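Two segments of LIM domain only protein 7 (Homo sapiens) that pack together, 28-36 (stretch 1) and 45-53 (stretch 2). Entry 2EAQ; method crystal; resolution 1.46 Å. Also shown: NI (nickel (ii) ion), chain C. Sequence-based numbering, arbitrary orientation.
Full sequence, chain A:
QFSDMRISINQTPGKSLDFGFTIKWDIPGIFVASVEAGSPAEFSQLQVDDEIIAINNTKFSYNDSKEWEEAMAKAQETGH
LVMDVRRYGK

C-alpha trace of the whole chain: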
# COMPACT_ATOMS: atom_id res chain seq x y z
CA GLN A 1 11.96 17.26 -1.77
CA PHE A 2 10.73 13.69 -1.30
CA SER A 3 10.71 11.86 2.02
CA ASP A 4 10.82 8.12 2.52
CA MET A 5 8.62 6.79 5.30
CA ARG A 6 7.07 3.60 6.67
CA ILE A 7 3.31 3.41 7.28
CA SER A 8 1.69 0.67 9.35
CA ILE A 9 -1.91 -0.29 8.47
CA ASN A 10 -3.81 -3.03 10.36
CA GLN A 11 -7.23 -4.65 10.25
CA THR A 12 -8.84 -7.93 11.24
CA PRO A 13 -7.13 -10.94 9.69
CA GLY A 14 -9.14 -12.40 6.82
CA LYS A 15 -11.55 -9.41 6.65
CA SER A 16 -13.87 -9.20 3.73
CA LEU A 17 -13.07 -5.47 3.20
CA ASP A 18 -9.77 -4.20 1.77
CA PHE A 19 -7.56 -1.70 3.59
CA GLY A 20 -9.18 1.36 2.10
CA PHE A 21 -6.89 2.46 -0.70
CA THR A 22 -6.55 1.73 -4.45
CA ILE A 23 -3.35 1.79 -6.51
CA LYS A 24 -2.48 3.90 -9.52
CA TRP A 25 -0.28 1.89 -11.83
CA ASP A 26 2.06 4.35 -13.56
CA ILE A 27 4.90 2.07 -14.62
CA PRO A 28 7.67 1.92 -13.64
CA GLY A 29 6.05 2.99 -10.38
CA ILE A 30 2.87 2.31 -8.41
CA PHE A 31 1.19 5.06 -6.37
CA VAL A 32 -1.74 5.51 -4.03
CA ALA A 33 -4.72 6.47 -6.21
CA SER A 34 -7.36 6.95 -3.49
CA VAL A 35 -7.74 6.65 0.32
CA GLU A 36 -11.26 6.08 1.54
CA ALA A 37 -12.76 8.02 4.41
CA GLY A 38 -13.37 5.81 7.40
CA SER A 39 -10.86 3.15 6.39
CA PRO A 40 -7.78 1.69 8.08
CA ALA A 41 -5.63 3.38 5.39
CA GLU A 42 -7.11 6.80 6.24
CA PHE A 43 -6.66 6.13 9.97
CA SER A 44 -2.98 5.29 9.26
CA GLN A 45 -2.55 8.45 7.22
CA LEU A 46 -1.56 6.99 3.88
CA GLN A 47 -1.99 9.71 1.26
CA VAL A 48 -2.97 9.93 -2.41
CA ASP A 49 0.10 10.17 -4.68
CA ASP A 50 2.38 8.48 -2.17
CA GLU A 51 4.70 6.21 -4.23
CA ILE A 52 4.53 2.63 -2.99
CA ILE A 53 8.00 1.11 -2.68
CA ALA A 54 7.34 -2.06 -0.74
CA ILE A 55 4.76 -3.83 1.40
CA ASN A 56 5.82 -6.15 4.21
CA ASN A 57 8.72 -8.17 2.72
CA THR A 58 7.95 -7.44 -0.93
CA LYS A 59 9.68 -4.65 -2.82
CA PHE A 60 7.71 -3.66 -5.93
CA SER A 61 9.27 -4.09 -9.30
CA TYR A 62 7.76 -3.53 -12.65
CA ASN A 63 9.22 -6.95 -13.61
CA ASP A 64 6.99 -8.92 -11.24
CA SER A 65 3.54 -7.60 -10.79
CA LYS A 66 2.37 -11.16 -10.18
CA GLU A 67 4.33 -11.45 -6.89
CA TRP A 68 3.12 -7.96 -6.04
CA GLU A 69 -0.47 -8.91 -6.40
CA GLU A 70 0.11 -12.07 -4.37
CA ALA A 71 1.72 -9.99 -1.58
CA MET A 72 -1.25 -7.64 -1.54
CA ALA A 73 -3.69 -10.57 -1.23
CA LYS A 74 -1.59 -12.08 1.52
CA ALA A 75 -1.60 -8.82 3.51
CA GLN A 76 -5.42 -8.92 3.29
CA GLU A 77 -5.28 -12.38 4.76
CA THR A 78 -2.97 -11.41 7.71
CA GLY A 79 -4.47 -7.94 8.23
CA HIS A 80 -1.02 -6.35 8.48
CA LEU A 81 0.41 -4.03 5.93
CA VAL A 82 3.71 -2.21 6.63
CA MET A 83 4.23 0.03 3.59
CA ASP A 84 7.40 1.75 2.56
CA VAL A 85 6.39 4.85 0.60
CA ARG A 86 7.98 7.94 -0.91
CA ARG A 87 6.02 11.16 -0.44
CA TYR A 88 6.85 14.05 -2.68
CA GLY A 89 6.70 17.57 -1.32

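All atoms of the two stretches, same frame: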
# COMPACT_ATOMS: atom_id res chain seq x y z
N PRO A 28 7.21 2.98 -14.55
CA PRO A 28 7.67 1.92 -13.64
C PRO A 28 7.31 1.98 -12.16
O PRO A 28 7.79 1.12 -11.39
CB PRO A 28 9.19 1.91 -13.88
CG PRO A 28 9.47 3.40 -14.04
CD PRO A 28 8.34 3.86 -14.96
N GLY A 29 6.45 2.95 -11.79
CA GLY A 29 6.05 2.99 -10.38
C GLY A 29 4.60 2.66 -10.13
O GLY A 29 3.78 2.59 -11.05
N ILE A 30 4.28 2.42 -8.88
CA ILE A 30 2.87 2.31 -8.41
C ILE A 30 2.69 3.36 -7.32
O ILE A 30 3.62 3.63 -6.53
CB ILE A 30 2.50 0.91 -7.89
CG1 ILE A 30 3.57 0.36 -6.98
CG2 ILE A 30 2.25 -0.05 -9.06
CD1 ILE A 30 3.05 -0.83 -6.14
N PHE A 31 1.51 3.94 -7.27
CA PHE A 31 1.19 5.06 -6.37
C PHE A 31 -0.17 4.85 -5.74
O PHE A 31 -0.96 4.04 -6.19
CB PHE A 31 1.17 6.38 -7.17
CG PHE A 31 2.45 6.66 -7.91
CD1 PHE A 31 2.70 6.04 -9.14
CD2 PHE A 31 3.42 7.47 -7.33
CE1 PHE A 31 3.95 6.21 -9.78
CE2 PHE A 31 4.65 7.67 -7.94
CZ PHE A 31 4.89 7.03 -9.16
N VAL A 32 -0.42 5.58 -4.65
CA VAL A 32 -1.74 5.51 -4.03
C VAL A 32 -2.70 6.37 -4.86
O VAL A 32 -2.49 7.58 -5.06
CB VAL A 32 -1.67 6.00 -2.57
CG1 VAL A 32 -3.05 6.04 -2.00
CG2 VAL A 32 -0.77 5.06 -1.76
N ALA A 33 -3.75 5.73 -5.37
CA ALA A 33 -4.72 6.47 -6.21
C ALA A 33 -5.84 7.13 -5.39
O ALA A 33 -6.37 8.21 -5.72
CB ALA A 33 -5.35 5.51 -7.21
N SER A 34 -6.24 6.46 -4.31
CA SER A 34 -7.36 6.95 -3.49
C SER A 34 -7.19 6.36 -2.11
O SER A 34 -6.56 5.29 -1.94
CB SER A 34 -8.68 6.48 -4.12
OG SER A 34 -8.86 5.05 -3.99
N VAL A 35 -7.73 7.08 -1.11
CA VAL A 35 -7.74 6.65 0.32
C VAL A 35 -9.13 6.98 0.79
O VAL A 35 -9.50 8.14 0.85
CB VAL A 35 -6.66 7.37 1.13
CG1 VAL A 35 -6.71 6.87 2.59
CG2 VAL A 35 -5.31 7.07 0.61
N GLU A 36 -9.88 5.94 1.17
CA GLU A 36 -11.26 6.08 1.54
C GLU A 36 -11.51 6.56 2.95
O GLU A 36 -10.88 6.11 3.90
CB GLU A 36 -11.93 4.74 1.43
CG GLU A 36 -12.06 4.14 0.06
CD GLU A 36 -12.93 2.88 0.22
OE1 GLU A 36 -14.19 3.00 0.23
OE2 GLU A 36 -12.36 1.80 0.43
N GLN A 45 -3.05 7.25 7.90
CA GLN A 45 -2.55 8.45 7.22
C GLN A 45 -1.71 8.22 6.00
O GLN A 45 -0.75 8.94 5.71
CB GLN A 45 -1.97 9.50 8.21
CG GLN A 45 -3.07 9.95 9.21
CD GLN A 45 -2.72 11.02 10.18
OE1 GLN A 45 -3.37 11.13 11.27
NE2 GLN A 45 -1.77 11.83 9.82
N LEU A 46 -2.11 7.17 5.24
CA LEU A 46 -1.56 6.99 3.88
C LEU A 46 -2.18 8.09 3.05
O LEU A 46 -3.33 8.50 3.28
CB LEU A 46 -2.02 5.62 3.40
CG LEU A 46 -1.59 5.22 1.97
CD1 LEU A 46 -0.01 4.98 1.98
CD2 LEU A 46 -2.31 3.92 1.53
N GLN A 47 -1.44 8.62 2.08
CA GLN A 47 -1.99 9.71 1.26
C GLN A 47 -1.93 9.46 -0.24
O GLN A 47 -1.03 8.78 -0.72
CB GLN A 47 -1.23 11.01 1.56
CG GLN A 47 -1.47 11.44 3.02
CD GLN A 47 -0.76 12.71 3.44
OE1 GLN A 47 -0.20 13.42 2.64
NE2 GLN A 47 -0.82 12.99 4.76
N VAL A 48 -2.93 10.02 -0.94
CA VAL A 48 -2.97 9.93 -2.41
C VAL A 48 -1.68 10.50 -2.95
O VAL A 48 -1.14 11.48 -2.40
CB VAL A 48 -4.17 10.71 -2.94
CG1 VAL A 48 -4.11 10.81 -4.47
CG2 VAL A 48 -5.45 10.04 -2.47
N ASP A 49 -1.16 9.84 -4.00
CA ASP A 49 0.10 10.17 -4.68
C ASP A 49 1.34 9.66 -3.97
O ASP A 49 2.45 9.82 -4.50
CB ASP A 49 0.24 11.67 -4.92
CG ASP A 49 -0.60 12.17 -6.09
OD1 ASP A 49 -0.93 11.38 -6.99
OD2 ASP A 49 -0.90 13.40 -6.13
N ASP A 50 1.20 9.09 -2.78
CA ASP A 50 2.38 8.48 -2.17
C ASP A 50 2.87 7.38 -3.11
O ASP A 50 2.05 6.60 -3.63
CB ASP A 50 2.07 7.80 -0.81
CG ASP A 50 1.87 8.77 0.32
OD1 ASP A 50 2.20 9.94 0.17
OD2 ASP A 50 1.40 8.28 1.39
N GLU A 51 4.16 7.28 -3.38
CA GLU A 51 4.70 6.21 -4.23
C GLU A 51 4.91 5.00 -3.37
O GLU A 51 5.52 5.13 -2.28
CB GLU A 51 6.02 6.61 -4.88
CG GLU A 51 6.45 5.49 -5.88
CD GLU A 51 7.78 5.69 -6.53
OE1 GLU A 51 8.44 6.71 -6.27
OE2 GLU A 51 8.15 4.76 -7.29
N ILE A 52 4.42 3.84 -3.80
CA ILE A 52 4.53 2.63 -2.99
C ILE A 52 5.83 1.92 -3.38
O ILE A 52 6.05 1.51 -4.54
CB ILE A 52 3.29 1.72 -3.24
CG1 ILE A 52 2.04 2.51 -2.86
CG2 ILE A 52 3.40 0.42 -2.47
CD1 ILE A 52 0.68 1.86 -3.32
N ILE A 53 6.74 1.76 -2.42
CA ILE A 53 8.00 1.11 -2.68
C ILE A 53 8.02 -0.34 -2.30
O ILE A 53 8.56 -1.17 -3.01
CB ILE A 53 9.16 1.88 -1.95
CG1 ILE A 53 9.18 3.35 -2.41
CG2 ILE A 53 10.49 1.19 -2.25
CD1 ILE A 53 9.26 3.56 -3.87
NI NI C . -1.64 13.12 -8.48
O HOH W 1 6.82 2.35 -7.14
O HOH W 2 -1.94 8.79 -7.55
O HOH W 3 -1.56 12.65 -10.90
O HOH W 4 0.56 13.45 -9.18
O HOH W 5 -2.17 14.84 -7.26

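Stretch 2 begins at Gln45, which leaves the preceding helix with a positive phi of 70° in a Schellman motif and makes no contact with stretch 1. Contact starts at Leu46, whose CA-to-CB bond points toward the strand 29-35. Leu46 CD2 lies 3.8 Å from Val32 CG2 and Leu46 CG 4.4 Å from Val35 CG2, apolar contacts that take hydrocarbon surface out of water.

Gln47 opens a type II turn that ends at Asp50. The turn is closed by Asp50 N to Gln47 O (3.1 Å) and reinforced by Gln47 N to Asp50 OD2 (2.9 Å, 159°). The CA-to-CB bond of Gln47 points away from stretch 1, but its carbonyl O sits 3.4 Å from Val32 CB. Val48, at the turn's second position, packs on Ser34 and Val35: its CG2 is 3.8 Å from Ser34 CA and 4.3 Å from Val35 CG2.

Asp49 adopts the positive phi (81°) expected at the third position, and its N donates to Val32 O at 2.8 Å in a nearly linear bond (175°). Water 2 donates to both Val32 O and Asp49 OD1, each at 2.8 Å, while that carboxylate also chelates nickel through OD1 (2.4 Å) and OD2 (2.5 Å).

Asp50 O accepts from Val32 N (2.9 Å, 156°) and receives a CA-H...O contact from Phe31 CA at 3.3 Å. The chain then enters a strand, with Glu51 bridged to Phe31 at a CA-CA distance of 4.3 Å. The strand directions differ by 127°, and this is a single bridge. The aliphatic part of Glu51 lies against the Phe31 ring, with Glu51 CG 3.5 Å from Phe31 CE2.

Ile52 N completes the backbone pairing by donating to Ile30 O (2.9 Å, 164°). The CA-to-CB bond of Ile52 points toward stretch 1; Ile52 CB is 3.9 Å from Ile30 CD1, and Ile52 CD1 is 3.8 Å from Val32 CG2.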